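Local coordinates for C381 turret protein (PDB 4IND) that builds the pentameric turrets of an archaeal icosahedral virus, probably serving as a structural component of the capsid vertices, at residues Lys43-Leu48 / Gly137-Glu142. Sequence-based numbering, arbitrary orientation.
Sequences KQISYL and GLAILE
I45 and A139 meet where two strands pass almost at right angles: the short axes of 43-48 and 138-142 approach to 9.3 Å at a crossing angle of -80°. No hydrogen bond spans the gap, so cohesion between the two segments is apolar. The methyl of A139 faces the CG1-CD1 branch of I45, its CB lying 3.8 Å from CG1 and 3.9 Å from CD1 of I45. A chi1 of -68° sets CG1 of I45 beside the backbone N and leaves CG2 anti to that N, where it makes a looser approach of 4.5 Å to CD2 of L141. The two methyls of L141 thus serve different partners, since CD1 of L141 stands 3.5 Å from CE2 of Y47, oblique to the ring, and 3.8 Å from the phenol OH of Y47. These two side chains arrive from opposite directions.

The polar end of Y47 is satisfied outside the segments, its OH hydrogen-bonding D72 of a second subunit, which ties this buried apolar patch to the pentamer interface. L141 and E142 both lie opposite K85 of strand 78-88, a classic beta bulge within the antiparallel pairing.

Joined through alternate inward side chains, the 41-49/52-60 hairpin packs nearly orthogonally on the four-stranded sheet containing 138-147, consistent with a strand crossing in the core of the first galactose-binding-like, jelly-roll domain.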
ATOM      1  N   LYS A  43     -39.408 -17.480 -19.131  1.00 37.97           N
ATOM      2  CA  LYS A  43     -40.359 -18.184 -18.275  1.00 31.56           C
ATOM      3  C   LYS A  43     -40.430 -17.611 -16.887  1.00 36.09           C
ATOM      4  O   LYS A  43     -39.476 -17.030 -16.373  1.00 32.15           O
ATOM      5  CB  LYS A  43     -40.021 -19.675 -18.169  1.00 41.40           C
ATOM      6  CG  LYS A  43     -40.279 -20.466 -19.431  1.00 59.75           C
ATOM      7  CD  LYS A  43     -40.151 -21.960 -19.181  1.00 66.12           C
ATOM      8  CE  LYS A  43     -40.464 -22.754 -20.445  1.00 73.44           C
ATOM      9  NZ  LYS A  43     -39.877 -24.129 -20.406  1.00 79.19           N
ATOM     10  N   GLN A  44     -41.573 -17.802 -16.253  1.00 39.94           N
ATOM     11  CA  GLN A  44     -41.679 -17.371 -14.880  1.00 42.09           C
ATOM     12  C   GLN A  44     -41.059 -18.434 -13.971  1.00 34.75           C
ATOM     13  O   GLN A  44     -41.470 -19.599 -13.984  1.00 40.45           O
ATOM     14  CB  GLN A  44     -43.134 -17.101 -14.504  1.00 41.75           C
ATOM     15  CG  GLN A  44     -43.255 -16.457 -13.134  1.00 49.53           C
ATOM     16  CD  GLN A  44     -44.567 -15.740 -12.931  1.00 57.62           C
ATOM     17  OE1 GLN A  44     -44.741 -14.587 -13.347  1.00 65.27           O
ATOM     18  NE2 GLN A  44     -45.501 -16.415 -12.276  1.00 51.79           N
ATOM     19  N   ILE A  45     -40.074 -18.020 -13.189  1.00 33.74           N
ATOM     20  CA  ILE A  45     -39.270 -18.907 -12.356  1.00 34.93           C
ATOM     21  C   ILE A  45     -39.550 -18.581 -10.881  1.00 35.07           C
ATOM     22  O   ILE A  45     -39.540 -17.420 -10.481  1.00 33.69           O
ATOM     23  CB  ILE A  45     -37.752 -18.665 -12.635  1.00 38.14           C
ATOM     24  CG1 ILE A  45     -37.383 -19.118 -14.052  1.00 41.60           C
ATOM     25  CG2 ILE A  45     -36.869 -19.316 -11.578  1.00 32.06           C
ATOM     26  CD1 ILE A  45     -37.842 -20.506 -14.398  1.00 34.75           C
ATOM     27  N   SER A  46     -39.769 -19.604 -10.067  1.00 32.02           N
ATOM     28  CA  SER A  46     -40.022 -19.398  -8.650  1.00 32.08           C
ATOM     29  C   SER A  46     -39.121 -20.302  -7.816  1.00 34.40           C
ATOM     30  O   SER A  46     -38.946 -21.476  -8.133  1.00 31.34           O
ATOM     31  CB  SER A  46     -41.479 -19.750  -8.322  1.00 39.13           C
ATOM     32  OG  SER A  46     -42.385 -19.001  -9.104  1.00 58.28           O
ATOM     33  N   TYR A  47     -38.568 -19.774  -6.732  1.00 31.14           N
ATOM     34  CA  TYR A  47     -37.837 -20.636  -5.801  1.00 32.17           C
ATOM     35  C   TYR A  47     -37.870 -20.061  -4.398  1.00 32.36           C
ATOM     36  O   TYR A  47     -38.165 -18.888  -4.213  1.00 28.82           O
ATOM     37  CB  TYR A  47     -36.389 -20.889  -6.267  1.00 30.90           C
ATOM     38  CG  TYR A  47     -35.498 -19.658  -6.417  1.00 33.49           C
ATOM     39  CD1 TYR A  47     -34.638 -19.263  -5.396  1.00 31.18           C
ATOM     40  CD2 TYR A  47     -35.484 -18.924  -7.590  1.00 32.66           C
ATOM     41  CE1 TYR A  47     -33.796 -18.155  -5.543  1.00 30.53           C
ATOM     42  CE2 TYR A  47     -34.661 -17.805  -7.738  1.00 32.93           C
ATOM     43  CZ  TYR A  47     -33.823 -17.430  -6.715  1.00 34.79           C
ATOM     44  OH  TYR A  47     -33.009 -16.323  -6.877  1.00 36.29           O
ATOM     45  N   LEU A  48     -37.579 -20.911  -3.413  1.00 33.13           N
ATOM     46  CA  LEU A  48     -37.748 -20.554  -2.001  1.00 34.58           C
ATOM     47  C   LEU A  48     -36.512 -19.907  -1.367  1.00 34.41           C
ATOM     48  O   LEU A  48     -35.385 -20.392  -1.538  1.00 32.82           O
ATOM     49  CB  LEU A  48     -38.104 -21.794  -1.192  1.00 39.06           C
ATOM     50  CG  LEU A  48     -39.512 -22.338  -1.358  1.00 41.90           C
ATOM     51  CD1 LEU A  48     -39.658 -23.608  -0.557  1.00 46.98           C
ATOM     52  CD2 LEU A  48     -40.503 -21.303  -0.902  1.00 39.77           C
ATOM     53  N   GLY A 137     -33.310 -26.541 -19.991  1.00 27.82           N
ATOM     54  CA  GLY A 137     -34.074 -26.531 -18.755  1.00 29.65           C
ATOM     55  C   GLY A 137     -33.457 -25.638 -17.689  1.00 28.15           C
ATOM     56  O   GLY A 137     -34.093 -25.358 -16.680  1.00 33.07           O
ATOM     57  N   LEU A 138     -32.225 -25.188 -17.907  1.00 25.32           N
ATOM     58  CA  LEU A 138     -31.604 -24.252 -16.958  1.00 29.59           C
ATOM     59  C   LEU A 138     -32.093 -22.838 -17.253  1.00 32.32           C
ATOM     60  O   LEU A 138     -32.006 -22.362 -18.386  1.00 28.02           O
ATOM     61  CB  LEU A 138     -30.086 -24.276 -17.072  1.00 25.12           C
ATOM     62  CG  LEU A 138     -29.239 -25.135 -16.155  1.00 38.83           C
ATOM     63  CD1 LEU A 138     -27.802 -24.606 -16.183  1.00 34.51           C
ATOM     64  CD2 LEU A 138     -29.797 -25.185 -14.720  1.00 33.94           C
ATOM     65  N   ALA A 139     -32.643 -22.184 -16.243  1.00 24.87           N
ATOM     66  CA  ALA A 139     -32.943 -20.762 -16.310  1.00 26.28           C
ATOM     67  C   ALA A 139     -31.674 -19.998 -15.907  1.00 26.38           C
ATOM     68  O   ALA A 139     -31.006 -20.371 -14.936  1.00 32.79           O
ATOM     69  CB  ALA A 139     -34.078 -20.449 -15.324  1.00 20.83           C
ATOM     70  N   ILE A 140     -31.347 -18.936 -16.640  0.59 23.40           N
ATOM     71  CA  ILE A 140     -30.193 -18.112 -16.303  0.59 27.08           C
ATOM     72  C   ILE A 140     -30.661 -16.793 -15.705  0.59 27.25           C
ATOM     73  O   ILE A 140     -31.260 -15.974 -16.396  0.59 25.47           O
ATOM     74  CB  ILE A 140     -29.339 -17.848 -17.549  0.59 29.95           C
ATOM     75  CG1 ILE A 140     -29.127 -19.150 -18.323  0.59 31.70           C
ATOM     76  CG2 ILE A 140     -28.010 -17.207 -17.175  0.59 30.89           C
ATOM     77  CD1 ILE A 140     -28.598 -18.952 -19.737  0.59 25.46           C
ATOM     78  N   LEU A 141     -30.385 -16.580 -14.419  1.00 27.40           N
ATOM     79  CA  LEU A 141     -30.941 -15.415 -13.718  1.00 24.27           C
ATOM     80  C   LEU A 141     -29.988 -14.215 -13.665  1.00 21.67           C
ATOM     81  O   LEU A 141     -30.427 -13.062 -13.805  1.00 26.18           O
ATOM     82  CB  LEU A 141     -31.381 -15.770 -12.291  1.00 25.99           C
ATOM     83  CG  LEU A 141     -32.259 -16.992 -12.021  1.00 39.14           C
ATOM     84  CD1 LEU A 141     -32.989 -16.845 -10.683  1.00 44.63           C
ATOM     85  CD2 LEU A 141     -33.234 -17.243 -13.126  1.00 40.01           C
ATOM     86  N   GLU A 142     -28.708 -14.484 -13.424  1.00 24.59           N
ATOM     87  CA  GLU A 142     -27.705 -13.413 -13.309  1.00 25.04           C
ATOM     88  C   GLU A 142     -26.379 -13.918 -13.824  1.00 28.10           C
ATOM     89  O   GLU A 142     -26.099 -15.096 -13.759  1.00 25.46           O
ATOM     90  CB  GLU A 142     -27.527 -12.933 -11.865  1.00 21.35           C
ATOM     91  CG  GLU A 142     -28.748 -12.302 -11.211  1.00 29.51           C
ATOM     92  CD  GLU A 142     -28.529 -12.019  -9.706  1.00 34.91           C
ATOM     93  OE1 GLU A 142     -29.347 -12.505  -8.891  1.00 40.57           O
ATOM     94  OE2 GLU A 142     -27.571 -11.290  -9.342  1.00 36.60           O
TER